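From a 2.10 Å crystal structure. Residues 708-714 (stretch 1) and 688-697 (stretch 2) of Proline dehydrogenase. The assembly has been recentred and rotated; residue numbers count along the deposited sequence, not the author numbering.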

ATOM      1  N   ALA A 708       1.606 -39.196  25.582  1.00 31.63           N
ATOM      2  CA  ALA A 708       2.151 -38.853  24.272  1.00 30.71           C
ATOM      3  C   ALA A 708       3.655 -39.114  24.163  1.00 31.14           C
ATOM      4  O   ALA A 708       4.208 -39.119  23.065  1.00 29.29           O
ATOM      5  CB  ALA A 708       1.847 -37.395  23.933  1.00 26.44           C
ATOM      6  N   LEU A 709       4.312 -39.335  25.298  1.00 31.04           N
ATOM      7  CA  LEU A 709       5.771 -39.439  25.314  1.00 31.87           C
ATOM      8  C   LEU A 709       6.286 -40.431  26.354  1.00 31.51           C
ATOM      9  O   LEU A 709       6.081 -40.239  27.551  1.00 32.11           O
ATOM     10  CB  LEU A 709       6.393 -38.060  25.572  1.00 27.23           C
ATOM     11  CG  LEU A 709       7.916 -38.007  25.742  1.00 33.37           C
ATOM     12  CD1 LEU A 709       8.627 -38.435  24.462  1.00 29.53           C
ATOM     13  CD2 LEU A 709       8.361 -36.610  26.163  1.00 27.83           C
ATOM     14  N   TYR A 710       6.972 -41.474  25.891  1.00 31.95           N
ATOM     15  CA  TYR A 710       7.547 -42.477  26.784  1.00 32.50           C
ATOM     16  C   TYR A 710       9.043 -42.662  26.562  1.00 38.22           C
ATOM     17  O   TYR A 710       9.512 -42.712  25.426  1.00 40.28           O
ATOM     18  CB  TYR A 710       6.828 -43.824  26.628  1.00 29.55           C
ATOM     19  CG  TYR A 710       5.376 -43.772  27.038  1.00 37.50           C
ATOM     20  CD1 TYR A 710       4.415 -43.252  26.183  1.00 39.47           C
ATOM     21  CD2 TYR A 710       4.967 -44.231  28.284  1.00 38.33           C
ATOM     22  CE1 TYR A 710       3.086 -43.197  26.552  1.00 37.97           C
ATOM     23  CE2 TYR A 710       3.630 -44.175  28.666  1.00 40.78           C
ATOM     24  CZ  TYR A 710       2.698 -43.655  27.791  1.00 41.59           C
ATOM     25  OH  TYR A 710       1.370 -43.588  28.152  1.00 47.78           O
ATOM     26  N   LEU A 711       9.784 -42.771  27.658  1.00 38.05           N
ATOM     27  CA  LEU A 711      11.209 -43.060  27.587  1.00 40.17           C
ATOM     28  C   LEU A 711      11.461 -44.540  27.848  1.00 39.57           C
ATOM     29  O   LEU A 711      11.020 -45.082  28.859  1.00 37.45           O
ATOM     30  CB  LEU A 711      11.980 -42.232  28.611  1.00 33.51           C
ATOM     31  CG  LEU A 711      13.497 -42.288  28.446  1.00 41.23           C
ATOM     32  CD1 LEU A 711      13.921 -41.398  27.281  1.00 34.40           C
ATOM     33  CD2 LEU A 711      14.195 -41.870  29.731  1.00 42.73           C
ATOM     34  N   VAL A 712      12.168 -45.187  26.927  1.00 35.45           N
ATOM     35  CA  VAL A 712      12.602 -46.565  27.115  1.00 37.83           C
ATOM     36  C   VAL A 712      14.119 -46.624  26.998  1.00 37.60           C
ATOM     37  O   VAL A 712      14.677 -46.279  25.959  1.00 31.13           O
ATOM     38  CB  VAL A 712      11.985 -47.496  26.062  1.00 48.30           C
ATOM     39  CG1 VAL A 712      12.606 -48.876  26.147  1.00 52.61           C
ATOM     40  CG2 VAL A 712      10.474 -47.572  26.241  1.00 51.14           C
ATOM     41  N   THR A 713      14.787 -47.050  28.065  1.00 40.59           N
ATOM     42  CA  THR A 713      16.244 -47.143  28.051  1.00 45.97           C
ATOM     43  C   THR A 713      16.737 -48.563  27.798  1.00 47.12           C
ATOM     44  O   THR A 713      16.026 -49.539  28.049  1.00 44.69           O
ATOM     45  CB  THR A 713      16.868 -46.633  29.363  1.00 46.55           C
ATOM     46  OG1 THR A 713      16.359 -47.398  30.465  1.00 49.16           O
ATOM     47  CG2 THR A 713      16.550 -45.154  29.565  1.00 43.31           C
ATOM     48  N   GLY A 714      17.966 -48.665  27.305  1.00 51.19           N
ATOM     49  CA  GLY A 714      18.576 -49.950  27.028  1.00 55.04           C
ATOM     50  C   GLY A 714      19.608 -49.851  25.924  1.00 57.75           C
ATOM     51  O   GLY A 714      20.001 -48.754  25.521  1.00 55.58           O
TER
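Stretch 2 688-697: TPRIAREAVA

No hydrogen bond joins the two stretches: residues 688-697 lie on residues 708-714 through carbon-to-carbon packing, and the contact buries 299 Å² in all, both sides summed. Stretch 2 is a helix that continues later in the chain, whereas stretch 1 forms a short strand at 709-711 and carries on through 712-714 without regular structure. The helix runs nearly antiparallel to the strand, with 160° between their N-to-C directions (signed crossing angle -160°) and a closest approach of 9.2 Å between the axes. The order of contacts is therefore reversed: Leu709 meets Val696, near the far end of the helical segment, Leu711 meets its middle, and Thr713 meets Pro689, toward the N-terminal end of stretch 2.

Five i to i+4 hydrogen bonds hold the helical backbone, from Arg693 N to Pro689 O (2.9 Å) through to Ala697 N to Arg693 O (3.1 Å), and the helix presents side chains to the strand. Pro689, Ala692 and Val696 point their CA-to-CB bonds toward stretch 1; spaced three and four residues apart, they fall along one side of the helix. Arg690, Glu694 and Ala697 point away. In stretch 1 the extended backbone gives the matching alternation: Leu709, Leu711 and Thr713 point toward the helix, Tyr710 points away, and Val712 is out of reach.

Leu711 is the centre of the contact, with 88 Å² covered by the helix. Its side chain, chi1 t and chi2 p, spreads its two methyls over different residues. CD1 lies 3.8 Å from Val696 CG2 and 4.2 Å from Ala692 CB, one helical turn apart, while CD2 comes to 3.7 Å from Arg693 CA and 3.8 Å from Arg693 CB. The CA atoms of Leu711 and Arg693 are 7.0 Å apart. Arg693 offers the base of its side chain to this contact; its CB direction is sideways and its end leads away, so the guanidinium group takes no part.

Val696 is the chief partner on the helix side, with 76 Å² covered. Its chi1 is t. CG2 rests against Leu711 as described and also comes within about 4.2 Å of Leu709 CD2, while CG1 lies 3.9 Å from that same Leu709 CD2. Leu709 has the same t, p rotamer classes as Leu711, so both leucines reach the helix with similarly folded side chains.

At the other end, Thr713 CG2 packs 3.9 Å from Pro689 CB, where the CA atoms are 6.6 Å apart. The threonine, with chi1 p, thus uses its methyl against the proline ring, which has C-gamma endo pucker. Beyond it Gly714 makes no contact with the helix; its phi/psi of 153/-168° would jam a CB against the carbonyl O of Thr713, so the backbone itself calls for glycine.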

ATOM      1  N   THR A 688      24.000 -42.191  27.869  1.00 35.39           N
ATOM      2  CA  THR A 688      23.455 -40.914  28.330  1.00 29.60           C
ATOM      3  C   THR A 688      21.953 -40.915  28.626  1.00 33.42           C
ATOM      4  O   THR A 688      21.225 -40.047  28.144  1.00 36.94           O
ATOM      5  CB  THR A 688      23.774 -39.798  27.315  1.00 32.91           C
ATOM      6  OG1 THR A 688      23.397 -40.226  25.999  1.00 30.06           O
ATOM      7  CG2 THR A 688      25.258 -39.493  27.324  1.00 21.85           C
ATOM      8  N   PRO A 689      21.486 -41.881  29.435  1.00 38.05           N
ATOM      9  CA  PRO A 689      20.062 -41.977  29.769  1.00 38.04           C
ATOM     10  C   PRO A 689      19.606 -40.925  30.779  1.00 36.42           C
ATOM     11  O   PRO A 689      18.435 -40.560  30.766  1.00 31.25           O
ATOM     12  CB  PRO A 689      19.963 -43.365  30.412  1.00 39.12           C
ATOM     13  CG  PRO A 689      21.317 -43.551  31.025  1.00 36.37           C
ATOM     14  CD  PRO A 689      22.235 -43.033  29.969  1.00 34.96           C
ATOM     15  N   ARG A 690      20.499 -40.458  31.647  1.00 34.80           N
ATOM     16  CA  ARG A 690      20.082 -39.558  32.720  1.00 37.61           C
ATOM     17  C   ARG A 690      19.553 -38.228  32.190  1.00 37.33           C
ATOM     18  O   ARG A 690      18.446 -37.806  32.539  1.00 33.06           O
ATOM     19  CB  ARG A 690      21.210 -39.332  33.728  1.00 39.04           C
ATOM     20  N   ILE A 691      20.330 -37.570  31.337  1.00 32.13           N
ATOM     21  CA  ILE A 691      19.881 -36.301  30.782  1.00 36.35           C
ATOM     22  C   ILE A 691      18.614 -36.482  29.950  1.00 32.85           C
ATOM     23  O   ILE A 691      17.743 -35.613  29.937  1.00 36.16           O
ATOM     24  CB  ILE A 691      20.981 -35.585  29.960  1.00 38.43           C
ATOM     25  CG1 ILE A 691      20.503 -34.189  29.555  1.00 36.22           C
ATOM     26  CG2 ILE A 691      21.368 -36.399  28.736  1.00 34.26           C
ATOM     27  CD1 ILE A 691      21.619 -33.260  29.145  1.00 39.29           C
ATOM     28  N   ALA A 692      18.510 -37.620  29.268  1.00 34.01           N
ATOM     29  CA  ALA A 692      17.319 -37.934  28.488  1.00 32.96           C
ATOM     30  C   ALA A 692      16.088 -38.026  29.386  1.00 30.20           C
ATOM     31  O   ALA A 692      15.027 -37.490  29.058  1.00 30.99           O
ATOM     32  CB  ALA A 692      17.513 -39.232  27.721  1.00 27.04           C
ATOM     33  N   ARG A 693      16.231 -38.707  30.520  1.00 27.62           N
ATOM     34  CA  ARG A 693      15.136 -38.805  31.478  1.00 31.24           C
ATOM     35  C   ARG A 693      14.768 -37.425  32.042  1.00 29.55           C
ATOM     36  O   ARG A 693      13.594 -37.121  32.230  1.00 34.99           O
ATOM     37  CB  ARG A 693      15.465 -39.795  32.606  1.00 33.34           C
ATOM     38  CG  ARG A 693      14.262 -40.122  33.497  1.00 47.55           C
ATOM     39  CD  ARG A 693      14.507 -41.331  34.400  1.00 57.96           C
ATOM     40  NE  ARG A 693      15.607 -41.108  35.334  1.00 65.86           N
ATOM     41  CZ  ARG A 693      15.897 -41.908  36.356  1.00 73.46           C
ATOM     42  NH1 ARG A 693      15.165 -42.990  36.582  1.00 72.43           N
ATOM     43  NH2 ARG A 693      16.919 -41.622  37.153  1.00 79.22           N
ATOM     44  N   GLU A 694      15.775 -36.593  32.303  1.00 29.12           N
ATOM     45  CA  GLU A 694      15.525 -35.234  32.773  1.00 36.20           C
ATOM     46  C   GLU A 694      14.766 -34.426  31.718  1.00 35.03           C
ATOM     47  O   GLU A 694      13.836 -33.687  32.036  1.00 34.11           O
ATOM     48  CB  GLU A 694      16.838 -34.530  33.124  1.00 36.76           C
ATOM     49  CG  GLU A 694      17.539 -35.084  34.358  1.00 55.40           C
ATOM     50  CD  GLU A 694      16.992 -34.517  35.657  1.00 65.91           C
ATOM     51  OE1 GLU A 694      15.880 -33.947  35.646  1.00 64.04           O
ATOM     52  OE2 GLU A 694      17.678 -34.640  36.694  1.00 75.17           O
ATOM     53  N   ALA A 695      15.170 -34.574  30.462  1.00 27.84           N
ATOM     54  CA  ALA A 695      14.529 -33.865  29.363  1.00 29.76           C
ATOM     55  C   ALA A 695      13.058 -34.256  29.231  1.00 32.93           C
ATOM     56  O   ALA A 695      12.179 -33.398  29.126  1.00 34.13           O
ATOM     57  CB  ALA A 695      15.274 -34.130  28.059  1.00 22.16           C
ATOM     58  N   VAL A 696      12.794 -35.558  29.234  1.00 35.64           N
ATOM     59  CA  VAL A 696      11.428 -36.058  29.138  1.00 34.73           C
ATOM     60  C   VAL A 696      10.557 -35.521  30.275  1.00 35.33           C
ATOM     61  O   VAL A 696       9.442 -35.056  30.041  1.00 31.27           O
ATOM     62  CB  VAL A 696      11.391 -37.603  29.118  1.00 33.86           C
ATOM     63  CG1 VAL A 696       9.968 -38.113  29.323  1.00 30.50           C
ATOM     64  CG2 VAL A 696      11.967 -38.125  27.806  1.00 29.27           C
ATOM     65  N   ALA A 697      11.065 -35.579  31.502  1.00 34.32           N
ATOM     66  CA  ALA A 697      10.307 -35.063  32.638  1.00 39.63           C
ATOM     67  C   ALA A 697      10.040 -33.573  32.446  1.00 37.68           C
ATOM     68  O   ALA A 697       8.980 -33.062  32.811  1.00 35.58           O
ATOM     69  CB  ALA A 697      11.045 -35.324  33.955  1.00 37.78           C
TER